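Local coordinates for protein vascular endothelial cadherin (PDB 3PPE) that mediates calcium-dependent, homophilic adhesion between endothelial cells through its extracellular cadherin domains, the first two of which make up this chain, at residues N5-I9 / K89-K93; I9-I13 / R60-E64; E40-F46 / K66-L71; A101-K107 / S192-T196; K125-E129 / T141-Q145. All blocks are in the same frame, centred on the assembly; numbering follows the deposited sequence. Where two conformers were deposited one is given.

Interaction 1: residues N5-I9 / K89-K93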
# COMPACT_ATOMS: atom_id res chain seq x y z
N ASN A 5 0.78 14.56 1.80
CA ASN A 5 -0.51 14.40 1.10
C ASN A 5 -0.39 13.69 -0.25
O ASN A 5 -0.65 14.27 -1.29
CB ASN A 5 -1.28 15.72 0.96
CG ASN A 5 -0.52 16.76 0.16
OD1 ASN A 5 0.73 16.83 0.20
ND2 ASN A 5 -1.27 17.59 -0.58
N ARG A 6 0.03 12.44 -0.18
CA ARG A 6 0.37 11.63 -1.32
C ARG A 6 -0.03 10.18 -1.03
O ARG A 6 0.06 9.73 0.11
CB ARG A 6 1.88 11.62 -1.53
CG ARG A 6 2.52 12.92 -1.97
CD ARG A 6 2.31 13.18 -3.47
NE ARG A 6 2.89 14.45 -3.90
CZ ARG A 6 2.32 15.65 -3.72
NH1 ARG A 6 1.14 15.78 -3.11
NH2 ARG A 6 2.96 16.75 -4.17
N MET A 7 -0.45 9.48 -2.08
CA MET A 7 -0.60 8.03 -2.04
C MET A 7 0.22 7.51 -3.21
O MET A 7 0.47 8.25 -4.17
CB MET A 7 -2.07 7.62 -2.20
CG MET A 7 -2.99 8.16 -1.10
SD MET A 7 -4.62 7.47 -1.20
CE MET A 7 -5.42 8.40 0.10
N HIS A 8 0.64 6.25 -3.14
CA HIS A 8 1.49 5.65 -4.17
C HIS A 8 0.92 4.30 -4.46
O HIS A 8 0.56 3.55 -3.57
CB HIS A 8 2.96 5.49 -3.71
CG HIS A 8 3.56 6.77 -3.26
ND1 HIS A 8 3.38 7.26 -1.98
CD2 HIS A 8 4.27 7.71 -3.93
CE1 HIS A 8 3.96 8.45 -1.88
NE2 HIS A 8 4.50 8.74 -3.05
N ILE A 9 0.83 4.03 -5.75
CA ILE A 9 0.42 2.72 -6.24
C ILE A 9 1.30 2.34 -7.44
O ILE A 9 1.57 3.13 -8.32
CB ILE A 9 -1.09 2.66 -6.61
CG1 ILE A 9 -1.44 1.30 -7.23
CG2 ILE A 9 -1.52 3.86 -7.49
CD1 ILE A 9 -2.92 0.97 -7.31
N LYS A 89 -6.68 18.58 -0.88
CA LYS A 89 -6.01 18.13 -2.10
C LYS A 89 -4.89 17.13 -1.83
O LYS A 89 -4.10 17.28 -0.91
CB LYS A 89 -5.40 19.33 -2.84
CG LYS A 89 -6.39 20.33 -3.43
CD LYS A 89 -5.63 21.38 -4.30
CE LYS A 89 -5.30 22.68 -3.55
NZ LYS A 89 -6.18 23.89 -3.92
N PHE A 90 -4.77 16.13 -2.71
CA PHE A 90 -3.71 15.15 -2.59
C PHE A 90 -3.38 14.61 -3.97
O PHE A 90 -4.13 14.82 -4.94
CB PHE A 90 -4.05 14.04 -1.56
CG PHE A 90 -5.18 13.10 -1.98
CD1 PHE A 90 -6.52 13.47 -1.86
CD2 PHE A 90 -4.88 11.82 -2.46
CE1 PHE A 90 -7.56 12.61 -2.24
CE2 PHE A 90 -5.88 10.95 -2.84
CZ PHE A 90 -7.23 11.33 -2.75
N ILE A 91 -2.26 13.91 -4.07
CA ILE A 91 -1.87 13.31 -5.34
C ILE A 91 -1.69 11.82 -5.14
O ILE A 91 -1.09 11.38 -4.16
CB ILE A 91 -0.59 13.99 -5.92
CG1 ILE A 91 -0.94 15.43 -6.37
CG2 ILE A 91 0.03 13.15 -7.06
CD1 ILE A 91 0.29 16.40 -6.71
N ILE A 92 -2.28 11.05 -6.05
CA ILE A 92 -2.00 9.63 -6.15
C ILE A 92 -0.87 9.51 -7.19
O ILE A 92 -1.07 9.84 -8.36
CB ILE A 92 -3.26 8.80 -6.58
CG1 ILE A 92 -4.37 8.83 -5.49
CG2 ILE A 92 -2.82 7.35 -6.83
CD1 ILE A 92 -5.71 8.23 -5.97
N LYS A 93 0.30 9.04 -6.76
CA LYS A 93 1.50 8.89 -7.62
C LYS A 93 1.56 7.46 -8.11
O LYS A 93 1.39 6.56 -7.31
CB LYS A 93 2.75 9.15 -6.78
CG LYS A 93 2.92 10.60 -6.36
CD LYS A 93 3.81 11.36 -7.35
CE LYS A 93 3.89 12.86 -7.00
NZ LYS A 93 4.64 13.59 -8.08

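Interaction 2: residues I9-I13 / R60-E64. With CA (calcium ion), chain C; CA (calcium ion), chain E.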
# COMPACT_ATOMS: atom_id res chain seq x y z
N ILE A 9 0.83 4.03 -5.75
CA ILE A 9 0.42 2.72 -6.24
C ILE A 9 1.30 2.34 -7.44
O ILE A 9 1.57 3.13 -8.32
CB ILE A 9 -1.09 2.66 -6.61
CG1 ILE A 9 -1.44 1.30 -7.23
CG2 ILE A 9 -1.52 3.86 -7.49
CD1 ILE A 9 -2.92 0.97 -7.31
N ARG A 10 1.78 1.10 -7.42
CA ARG A 10 2.63 0.56 -8.46
C ARG A 10 1.89 0.42 -9.78
O ARG A 10 0.73 0.02 -9.80
CB ARG A 10 3.16 -0.80 -7.97
CG ARG A 10 4.51 -1.20 -8.58
CD ARG A 10 5.06 -2.51 -7.97
NE ARG A 10 4.35 -3.72 -8.42
CZ ARG A 10 3.55 -4.49 -7.67
NH1 ARG A 10 3.31 -4.20 -6.39
NH2 ARG A 10 2.98 -5.57 -8.22
N GLU A 11 2.55 0.73 -10.90
CA GLU A 11 1.93 0.51 -12.20
C GLU A 11 1.98 -0.95 -12.57
O GLU A 11 2.79 -1.71 -12.03
CB GLU A 11 2.61 1.33 -13.31
CG GLU A 11 4.09 0.92 -13.50
CD GLU A 11 4.68 1.39 -14.82
OE1 GLU A 11 3.94 1.55 -15.81
OE2 GLU A 11 5.91 1.58 -14.85
N GLU A 12 1.08 -1.35 -13.48
CA GLU A 12 1.12 -2.68 -14.15
C GLU A 12 0.92 -3.87 -13.18
O GLU A 12 1.48 -4.95 -13.38
CB GLU A 12 2.42 -2.85 -14.96
CG GLU A 12 2.80 -1.67 -15.86
CD GLU A 12 1.88 -1.44 -17.06
OE1 GLU A 12 2.23 -0.57 -17.88
OE2 GLU A 12 0.82 -2.07 -17.22
N ILE A 13 0.13 -3.65 -12.15
CA ILE A 13 -0.16 -4.69 -11.16
C ILE A 13 -1.04 -5.78 -11.75
O ILE A 13 -2.11 -5.50 -12.30
CB ILE A 13 -0.85 -4.11 -9.91
CG1 ILE A 13 0.09 -3.14 -9.19
CG2 ILE A 13 -1.29 -5.22 -8.98
CD1 ILE A 13 -0.60 -2.31 -8.12
N ARG A 60 -5.78 -1.56 -13.97
CA ARG A 60 -4.33 -1.60 -14.01
C ARG A 60 -3.85 -0.27 -14.60
O ARG A 60 -4.46 0.27 -15.53
CB ARG A 60 -3.84 -2.74 -14.88
CG ARG A 60 -4.06 -4.09 -14.26
CD ARG A 60 -3.48 -5.16 -15.17
NE ARG A 60 -2.07 -4.85 -15.45
CZ ARG A 60 -1.59 -4.40 -16.61
NH1 ARG A 60 -2.38 -4.18 -17.67
NH2 ARG A 60 -0.30 -4.17 -16.71
N LEU A 61 -2.76 0.24 -14.03
CA LEU A 61 -2.25 1.54 -14.38
C LEU A 61 -0.90 1.48 -15.17
O LEU A 61 -0.07 0.62 -14.92
CB LEU A 61 -2.06 2.37 -13.10
CG LEU A 61 -3.31 2.54 -12.22
CD1 LEU A 61 -2.93 3.13 -10.86
CD2 LEU A 61 -4.37 3.38 -12.96
N ASP A 62 -0.70 2.42 -16.07
CA ASP A 62 0.55 2.50 -16.80
C ASP A 62 1.12 3.86 -16.52
O ASP A 62 0.58 4.85 -16.98
CB ASP A 62 0.24 2.35 -18.29
CG ASP A 62 1.49 2.41 -19.17
OD1 ASP A 62 2.64 2.48 -18.66
OD2 ASP A 62 1.30 2.37 -20.39
N ARG A 63 2.20 3.92 -15.75
CA ARG A 63 2.87 5.21 -15.47
C ARG A 63 3.27 5.96 -16.76
O ARG A 63 3.28 7.20 -16.80
CB ARG A 63 4.09 5.01 -14.56
CG ARG A 63 4.63 6.29 -13.93
CD ARG A 63 6.13 6.14 -13.66
NE ARG A 63 6.88 6.03 -14.93
CZ ARG A 63 7.27 7.09 -15.66
NH1 ARG A 63 6.98 8.30 -15.24
NH2 ARG A 63 7.88 6.93 -16.82
N GLU A 64 3.58 5.22 -17.81
CA GLU A 64 3.99 5.85 -19.06
C GLU A 64 2.83 6.51 -19.83
O GLU A 64 3.06 7.30 -20.73
CB GLU A 64 4.75 4.85 -19.96
CG GLU A 64 6.19 4.61 -19.51
CD GLU A 64 6.34 3.78 -18.26
OE1 GLU A 64 5.78 2.65 -18.17
OE2 GLU A 64 7.05 4.23 -17.34
CA CA C . 4.22 0.96 -18.07
CA CA E . 7.68 2.02 -16.31
O HOH W 1 -1.37 -1.05 -11.53
O HOH W 2 4.89 0.59 -20.41

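Interaction 3: residues E40-F46 / K66-L71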
# COMPACT_ATOMS: atom_id res chain seq x y z
N GLU A 40 -9.09 13.77 -10.66
CA GLU A 40 -8.68 12.98 -11.84
C GLU A 40 -8.92 11.48 -11.67
O GLU A 40 -8.30 10.85 -10.81
CB GLU A 40 -7.20 13.25 -12.20
CG GLU A 40 -6.93 14.68 -12.66
CD GLU A 40 -5.47 14.84 -13.12
OE1 GLU A 40 -5.24 15.01 -14.34
OE2 GLU A 40 -4.57 14.71 -12.27
N SER A 41 -9.84 10.95 -12.48
CA SER A 41 -10.31 9.56 -12.42
C SER A 41 -10.86 9.17 -11.05
O SER A 41 -10.90 7.99 -10.72
CB SER A 41 -9.18 8.58 -12.87
OG SER A 41 -8.79 8.89 -14.20
N ALA A 42 -11.26 10.17 -10.24
CA ALA A 42 -11.99 9.89 -8.98
C ALA A 42 -13.32 9.21 -9.29
O ALA A 42 -14.05 9.67 -10.18
CB ALA A 42 -12.24 11.17 -8.19
N ASN A 43 -13.65 8.15 -8.56
CA ASN A 43 -14.94 7.45 -8.71
C ASN A 43 -15.07 6.62 -10.00
O ASN A 43 -16.11 5.99 -10.22
CB ASN A 43 -16.15 8.43 -8.53
CG ASN A 43 -16.03 9.25 -7.27
OD1 ASN A 43 -16.07 8.70 -6.17
ND2 ASN A 43 -15.82 10.55 -7.42
N THR A 44 -14.03 6.61 -10.84
CA THR A 44 -13.95 5.72 -12.00
C THR A 44 -12.81 4.73 -11.73
O THR A 44 -13.04 3.59 -11.30
CB THR A 44 -13.76 6.47 -13.35
OG1 THR A 44 -12.66 7.38 -13.27
CG2 THR A 44 -15.03 7.26 -13.76
N ILE A 45 -11.57 5.18 -11.88
CA ILE A 45 -10.44 4.30 -11.54
C ILE A 45 -10.29 4.14 -10.04
O ILE A 45 -10.06 3.03 -9.55
CB ILE A 45 -9.12 4.85 -12.14
CG1 ILE A 45 -9.24 4.86 -13.66
CG2 ILE A 45 -7.85 4.06 -11.59
CD1 ILE A 45 -8.00 5.49 -14.43
N PHE A 46 -10.39 5.25 -9.31
CA PHE A 46 -10.11 5.25 -7.89
C PHE A 46 -11.42 5.37 -7.15
O PHE A 46 -12.20 6.29 -7.41
CB PHE A 46 -9.19 6.43 -7.56
CG PHE A 46 -7.88 6.34 -8.25
CD1 PHE A 46 -7.56 7.24 -9.26
CD2 PHE A 46 -6.97 5.34 -7.92
CE1 PHE A 46 -6.34 7.14 -9.92
CE2 PHE A 46 -5.76 5.22 -8.60
CZ PHE A 46 -5.45 6.12 -9.61
N LYS A 66 -0.03 7.85 -17.74
CA LYS A 66 -0.28 8.95 -16.79
C LYS A 66 0.43 8.65 -15.50
O LYS A 66 0.28 7.57 -14.95
CB LYS A 66 -1.78 9.11 -16.54
CG LYS A 66 -2.10 10.36 -15.69
CD LYS A 66 -3.53 10.80 -15.94
CE LYS A 66 -3.95 11.84 -14.90
NZ LYS A 66 -3.22 13.14 -15.03
N ALA A 67 1.24 9.58 -15.01
CA ALA A 67 2.17 9.23 -13.93
C ALA A 67 1.65 9.62 -12.54
O ALA A 67 2.20 9.19 -11.51
CB ALA A 67 3.52 9.87 -14.20
N GLU A 68 0.63 10.46 -12.51
CA GLU A 68 0.03 10.87 -11.23
C GLU A 68 -1.36 11.48 -11.46
O GLU A 68 -1.69 11.85 -12.58
CB GLU A 68 0.95 11.82 -10.44
CG GLU A 68 1.10 13.16 -11.08
CD GLU A 68 2.03 14.10 -10.30
OE1 GLU A 68 3.17 13.67 -9.95
OE2 GLU A 68 1.64 15.26 -10.08
N TYR A 69 -2.15 11.54 -10.38
CA TYR A 69 -3.55 11.96 -10.41
C TYR A 69 -3.79 12.90 -9.22
O TYR A 69 -3.46 12.56 -8.10
CB TYR A 69 -4.50 10.76 -10.27
CG TYR A 69 -4.41 9.72 -11.39
CD1 TYR A 69 -3.41 8.73 -11.38
CD2 TYR A 69 -5.31 9.73 -12.45
CE1 TYR A 69 -3.32 7.77 -12.45
CE2 TYR A 69 -5.23 8.80 -13.47
CZ TYR A 69 -4.24 7.82 -13.47
OH TYR A 69 -4.18 6.89 -14.51
N GLU A 70 -4.35 14.08 -9.51
CA GLU A 70 -4.70 15.10 -8.53
C GLU A 70 -6.15 14.90 -8.08
O GLU A 70 -7.07 14.94 -8.90
CB GLU A 70 -4.52 16.51 -9.16
CG GLU A 70 -3.08 16.72 -9.68
CD GLU A 70 -2.71 18.17 -9.99
OE1 GLU A 70 -3.58 18.91 -10.50
OE2 GLU A 70 -1.52 18.58 -9.71
N LEU A 71 -6.34 14.64 -6.80
CA LEU A 71 -7.68 14.46 -6.29
C LEU A 71 -7.93 15.36 -5.07
O LEU A 71 -7.00 15.95 -4.53
CB LEU A 71 -7.93 12.99 -5.92
CG LEU A 71 -8.21 11.94 -7.02
CD1 LEU A 71 -6.91 11.52 -7.76
CD2 LEU A 71 -8.77 10.72 -6.33
O HOH W 3 -2.07 15.52 -12.79

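Interaction 4: residues A101-K107 / S192-T196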
# COMPACT_ATOMS: atom_id res chain seq x y z
N ALA A 101 12.33 -0.78 -22.61
CA ALA A 101 13.74 -0.85 -23.02
C ALA A 101 14.08 0.48 -23.76
O ALA A 101 13.18 1.20 -24.22
CB ALA A 101 13.97 -2.07 -23.91
N PRO A 102 15.37 0.84 -23.81
CA PRO A 102 15.72 2.02 -24.63
C PRO A 102 15.48 1.75 -26.10
O PRO A 102 15.72 0.59 -26.59
CB PRO A 102 17.23 2.22 -24.34
CG PRO A 102 17.45 1.41 -23.03
CD PRO A 102 16.55 0.23 -23.18
N ILE A 103 14.96 2.76 -26.80
CA ILE A 103 14.71 2.63 -28.25
C ILE A 103 15.43 3.76 -28.96
O ILE A 103 15.36 4.91 -28.55
CB ILE A 103 13.18 2.64 -28.59
CG1 ILE A 103 12.44 1.45 -27.94
CG2 ILE A 103 12.93 2.56 -30.11
CD1 ILE A 103 11.02 1.81 -27.61
N PHE A 104 16.15 3.43 -30.03
CA PHE A 104 16.89 4.47 -30.74
C PHE A 104 15.99 5.55 -31.28
O PHE A 104 14.81 5.30 -31.50
CB PHE A 104 17.78 3.86 -31.80
CG PHE A 104 19.04 3.29 -31.21
CD1 PHE A 104 19.13 1.94 -30.91
CD2 PHE A 104 20.12 4.14 -30.91
CE1 PHE A 104 20.32 1.40 -30.35
CE2 PHE A 104 21.29 3.61 -30.33
CZ PHE A 104 21.37 2.23 -30.07
N VAL A 105 16.52 6.75 -31.50
CA VAL A 105 15.70 7.85 -32.01
C VAL A 105 15.59 7.87 -33.55
O VAL A 105 14.75 8.57 -34.08
CB VAL A 105 16.13 9.25 -31.47
CG1 VAL A 105 16.02 9.31 -29.94
CG2 VAL A 105 17.54 9.63 -31.94
N GLN A 106 16.40 7.07 -34.24
CA GLN A 106 16.41 6.96 -35.71
C GLN A 106 16.77 5.52 -35.99
O GLN A 106 17.54 4.92 -35.25
CB GLN A 106 17.52 7.81 -36.40
CG GLN A 106 17.49 9.28 -36.08
CD GLN A 106 18.68 10.05 -36.55
OE1 GLN A 106 19.41 9.66 -37.51
NE2 GLN A 106 18.89 11.18 -35.91
N LYS A 107 16.23 4.99 -37.08
CA LYS A 107 16.62 3.68 -37.60
C LYS A 107 18.08 3.62 -38.08
O LYS A 107 18.78 2.63 -37.83
CB LYS A 107 15.72 3.37 -38.80
CG LYS A 107 15.84 1.93 -39.28
CD LYS A 107 15.18 0.93 -38.30
CE LYS A 107 14.85 -0.36 -39.05
NZ LYS A 107 14.60 -1.51 -38.11
N SER A 192 12.88 -1.96 -30.32
CA SER A 192 13.57 -1.15 -31.31
C SER A 192 14.98 -0.78 -30.85
O SER A 192 15.47 0.32 -31.11
CB SER A 192 12.78 0.12 -31.62
OG SER A 192 11.96 -0.05 -32.77
N SER A 193 15.63 -1.71 -30.15
CA SER A 193 16.78 -1.38 -29.31
C SER A 193 18.08 -1.56 -30.08
O SER A 193 19.16 -1.54 -29.49
CB SER A 193 16.78 -2.24 -28.05
OG SER A 193 15.81 -1.80 -27.12
N THR A 194 17.98 -1.73 -31.39
CA THR A 194 19.15 -1.70 -32.26
C THR A 194 19.00 -0.62 -33.33
O THR A 194 17.89 -0.19 -33.65
CB THR A 194 19.38 -3.06 -32.95
OG1 THR A 194 18.27 -3.36 -33.80
CG2 THR A 194 19.53 -4.16 -31.91
N ALA A 195 20.13 -0.19 -33.89
CA ALA A 195 20.13 0.69 -35.05
C ALA A 195 21.40 0.51 -35.88
O ALA A 195 22.32 -0.19 -35.47
CB ALA A 195 19.96 2.14 -34.63
N THR A 196 21.43 1.16 -37.04
CA THR A 196 22.61 1.11 -37.91
C THR A 196 23.25 2.46 -37.95
O THR A 196 22.55 3.50 -37.99
CB THR A 196 22.18 0.71 -39.37
OG1 THR A 196 21.48 -0.54 -39.33
CG2 THR A 196 23.35 0.54 -40.32
O HOH W 4 18.71 0.08 -38.75
O HOH W 5 15.53 -0.59 -35.30

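Interaction 5: residues K125-E129 / T141-Q145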
# COMPACT_ATOMS: atom_id res chain seq x y z
N LYS A 125 27.33 10.68 -32.64
CA LYS A 125 26.67 10.26 -31.41
C LYS A 125 25.37 9.57 -31.80
O LYS A 125 24.65 10.04 -32.67
CB LYS A 125 26.34 11.44 -30.49
CG LYS A 125 25.87 10.97 -29.08
CD LYS A 125 25.29 12.09 -28.25
CE LYS A 125 24.73 11.60 -26.90
NZ LYS A 125 23.63 10.55 -27.02
N VAL A 126 25.09 8.43 -31.18
CA VAL A 126 23.78 7.79 -31.32
C VAL A 126 23.03 8.00 -29.99
O VAL A 126 23.67 8.25 -28.95
CB VAL A 126 23.85 6.27 -31.76
CG1 VAL A 126 24.64 6.12 -33.09
CG2 VAL A 126 24.47 5.33 -30.67
N THR A 127 21.71 7.89 -30.00
CA THR A 127 20.89 8.12 -28.80
C THR A 127 19.71 7.18 -28.82
O THR A 127 19.00 7.11 -29.83
CB THR A 127 20.34 9.58 -28.79
OG1 THR A 127 21.41 10.50 -28.94
CG2 THR A 127 19.57 9.93 -27.46
N ALA A 128 19.51 6.47 -27.71
CA ALA A 128 18.27 5.73 -27.46
C ALA A 128 17.60 6.31 -26.21
O ALA A 128 18.29 6.78 -25.28
CB ALA A 128 18.56 4.24 -27.29
N GLU A 129 16.27 6.33 -26.20
CA GLU A 129 15.52 6.89 -25.07
C GLU A 129 14.72 5.77 -24.45
O GLU A 129 14.23 4.88 -25.13
CB GLU A 129 14.55 8.01 -25.51
CG GLU A 129 15.17 9.13 -26.33
CD GLU A 129 14.12 10.05 -26.93
OE1 GLU A 129 13.07 9.57 -27.46
OE2 GLU A 129 14.33 11.29 -26.87
N THR A 141 18.26 4.36 -17.30
CA THR A 141 19.67 4.50 -17.51
C THR A 141 20.03 3.69 -18.77
O THR A 141 19.86 2.47 -18.79
CB THR A 141 20.47 3.90 -16.33
OG1 THR A 141 20.18 4.65 -15.14
CG2 THR A 141 21.97 4.01 -16.58
N VAL A 142 20.56 4.35 -19.81
CA VAL A 142 20.79 3.70 -21.10
C VAL A 142 22.29 3.40 -21.22
O VAL A 142 23.11 4.23 -20.87
CB VAL A 142 20.37 4.61 -22.27
CG1 VAL A 142 20.58 3.89 -23.64
CG2 VAL A 142 18.87 5.15 -22.12
N THR A 143 22.62 2.21 -21.71
CA THR A 143 24.00 1.81 -22.03
C THR A 143 24.03 1.32 -23.49
O THR A 143 23.00 0.97 -24.05
CB THR A 143 24.53 0.66 -21.07
OG1 THR A 143 23.82 -0.54 -21.36
CG2 THR A 143 24.32 1.01 -19.63
N TYR A 144 25.20 1.35 -24.13
CA TYR A 144 25.30 1.09 -25.56
C TYR A 144 26.41 0.08 -25.83
O TYR A 144 27.42 0.09 -25.15
CB TYR A 144 25.66 2.40 -26.28
CG TYR A 144 24.63 3.51 -26.17
CD1 TYR A 144 24.66 4.42 -25.11
CD2 TYR A 144 23.59 3.62 -27.10
CE1 TYR A 144 23.70 5.45 -24.99
CE2 TYR A 144 22.60 4.67 -26.99
CZ TYR A 144 22.69 5.57 -25.96
OH TYR A 144 21.76 6.57 -25.83
N GLN A 145 26.23 -0.74 -26.87
CA GLN A 145 27.22 -1.70 -27.29
C GLN A 145 27.23 -1.70 -28.83
O GLN A 145 26.18 -1.55 -29.46
CB GLN A 145 26.82 -3.08 -26.69
CG GLN A 145 27.68 -4.28 -27.04
CD GLN A 145 27.12 -5.63 -26.45
OE1 GLN A 145 25.98 -5.69 -25.91
NE2 GLN A 145 27.91 -6.70 -26.59

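Interaction 1: residues N5-I9 / K89-K93
Asn5 and Lys89 open a run of hydrogen bonds between two parallel strands. Asn5 ND2 gives a nearly straight bond of 2.9 Å to Lys89 O. The oxygen lies in the plane of the amide, but the donor stands above the carbonyl plane. The backbone bonds follow in parallel register: Ile91 N to Asn5 O, Met7 N to Ile91 O, Lys93 N to Met7 O at 2.7 Å, and Ile9 N to Lys93 O. Asn5 O is gripped twice, because Arg6 NH1 reaches it from the opposite face at 3.0 Å. The Arg6 chain bends at chi2 (-78°), which lays its guanidinium over Ile91, with Ile91 CD1 3.7 Å from Arg6 CZ. On the sheet face that carries Arg6 and Ile91, the His8 ring lies beside Lys93, His8 CD2 3.5 Å from Lys93 CB; Lys93 NZ itself pairs with Glu68. Met7 and Ile92 point to the other face. Met7 SD makes an oblique Met-aromatic contact with Phe90, 5.1 Å from the ring centroid. Trp4 of the second subunit packs on Asn5, Met7 and Phe90, consistent with the domain-swapped dimer. Strand 6-10 is the outer strand of its sheet within the chain, and strand 82-95 lies between it and strand 68-77.

Interaction 2: residues I9-I13 / R60-E64
Glu11 and Glu12 meet Asp62 and Glu64 at the calcium site at the junction of the two cadherin domains. Four carboxylates converge on one calcium ion: Glu11 OE1, Glu12 OE1, Asp62 OD1 at 2.3 Å, and Glu64 OE1. Water 2 and Asp99 complete this site. Glu11 OE2 and both oxygens of Glu64 bind the second calcium ion, so these two glutamates bridge the metals, their carboxylate planes turned 50° apart. Asp96, Ile97, Asp99 and Asp132 supply its other ligands. The metals let carboxylate oxygens sit as close as 3.2 Å, as Glu12 OE1 and Asp62 OD1 do.

Hydrogen bonds hold the backbones in place. Glu12 N binds Leu61 O at 2.7 Å, in the carbonyl plane. Arg63 N meets Glu11 OE1 from above the carboxylate plane at 2.9 Å. Within the loop, Glu64 N reaches Asp62 OD1, an Asx turn that fixes a metal ligand. Water 1 links Arg10 O, Ile13 N and Leu61 N.

Charged pairs lie at the margins. Arg60 crosses Glu12 at about a right angle and forms a salt bridge to its OE2, but the modelled distance is too short, so the detail of this pair is doubtful. Arg63 also binds Asp96. Its NH2 forms a salt bridge of 2.9 Å with Glu64 OE2, on the anti lone pair of that oxygen.

Interaction 3: residues E40-F46 / K66-L71
In the first cadherin domain, the loop between strands 33-39 and 46-49 folds against the start of strand 68-77. Glu40 and Glu70 make a two-way link there. Glu40 N donates to Glu70 O at 2.9 Å. Glu70 N donates back to Glu40 OE2 at 2.8 Å, using the anti lone pair of that oxygen. The Glu40 chain runs extended beyond CG (chi2 -175°), which carries its carboxylate across to Lys66 NZ and Glu70 N. Its other oxygen, OE1, forms a salt bridge with Lys66 NZ at 2.8 Å; the ammonium comes from above the carboxylate plane. Water 3 also donates to Glu40 OE2. An alanine in place of Glu40 would probably leave Lys66 NZ without this carboxylate and Glu70 N without its acceptor, with the backbone bond to Glu70 O left to hold alone there.

Aromatic packing lies deeper. Phe46 and Tyr69 form a T-shaped, edge-to-face pair with planes at 73° and centroids 4.9 Å apart. Phe46 CE1 stands over one face of Tyr69, 3.5 Å from its CG. Lys66 CG covers the opposite face of the Tyr69 ring. Ile45 CG2 sits over the centre of the Phe46 ring. Beside the pair, Leu71 CD1 packs on Glu40 O at 3.4 Å, and Leu71 CD2 meets Ala42 CB at 4.0 Å. Around these groups, Phe46 reaches Ile55 and Ala57 of strand 54-57 and Ile92 of strand 82-95, Leu71 touches Ile37 of strand 33-39, and the backbone of Tyr69 bonds to that of Ile92.

Interaction 4: residues A101-K107 / S192-T196
Segments 101-107 and 192-196 are joined by two backbone hydrogen bonds: a weak one from Phe104 N to Ser192 O at 3.4 Å, and a nearly straight one from Thr196 N to Lys107 O at 3.1 Å. Between them, the chain turns outward at Val105. The Phe104 ring packs against Ala195 and the backbone of Ser193 and Thr194. Ala195 CB lies over one face of the ring, a CH-pi contact 4.0 Å from the centroid. Ser193 O approaches the ring edge, 3.3 Å from Phe104 CE1. Phe104 CG is anti to its own carbonyl carbon (chi1 -79°), which turns the ring in toward the 192-196 segment. Val180, Ala182, Val126 and Ala128 pack on the ring from strands 175-184 and 122-129. At the other end, Ser193 OG donates to Pro102 O; the modelled length is too short to be trusted in detail. Water 4 joins Lys107 O to Thr196 OG1, and water 5 joins Lys107 NZ to Thr194 O. Pro102 lies next to Asp130 and Asp184, ligands of the third calcium ion. The chemistry is thus mixed: a buried aromatic ring between polar links ties the chain that follows the calcium ligand Asn100 to strand 194-202.

Interaction 5: residues K125-E129 / T141-Q145
Tyr144 and Ala128 meet in a side-chain contact between two strands that face each other inside the second cadherin domain. The strands do not pair: the nearest CA atoms, those of Ala128 and Val142, are 7.1 Å apart. One polar bond crosses the gap. Ala128 N donates to Tyr144 OH at 2.9 Å, nearly straight at 172°. The nitrogen lies at the edge of the tyrosine ring, near its plane, so the ring comes in with its hydroxyl end leading. With CG beside the backbone N (chi1 -63°), the Tyr144 ring reaches across to segment 125-129.

Cadherin domains are beta sandwiches, and this contact spans two sheets. Strand 122-129 belongs to the sheet with 103-104 and 160-163. Strand 142-148 borders the sheet that holds 175-184 and 194-202. Apolar groups pack about the ring: Val126 CG2 is 4.1 Å from Tyr144 CD2, the two side chains running past each other in opposite directions. Ala128 CB is also 4.1 Å from Tyr144 CE2. A phenylalanine here would keep the ring but would probably leave Ala128 N without the acceptor it now has. Nearer the third calcium ion, Val142 CG2 packs on Ala128 O at 3.6 Å, while its CG1 faces Ala128 CB. Ala182 of strand 175-184 touches Ala128, Val142 and Tyr144.

Interactions 1, 2 and 3 lie in the first cadherin domain. Interactions 4 and 5 come later in the chain, in the second domain and where the linker enters it. Interactions 1 and 2 share Ile9 on strand 6-10, with centres 14 Å apart. Interaction 3 lies about 10 Å from interaction 1, centre to centre, and joins it through the neighbouring strands 68-77 and 82-95. Leu61 of interaction 2 packs on Ile45, Phe46 and Tyr69 of interaction 3. Interactions 4 and 5 are 8 Å apart by centres, and strand 103-104 pairs with strand 122-129. Interactions 2 and 4 lie on either side of the calcium-bound linker, which rigidifies the connection between domains; their nearest atoms are about 9 Å apart.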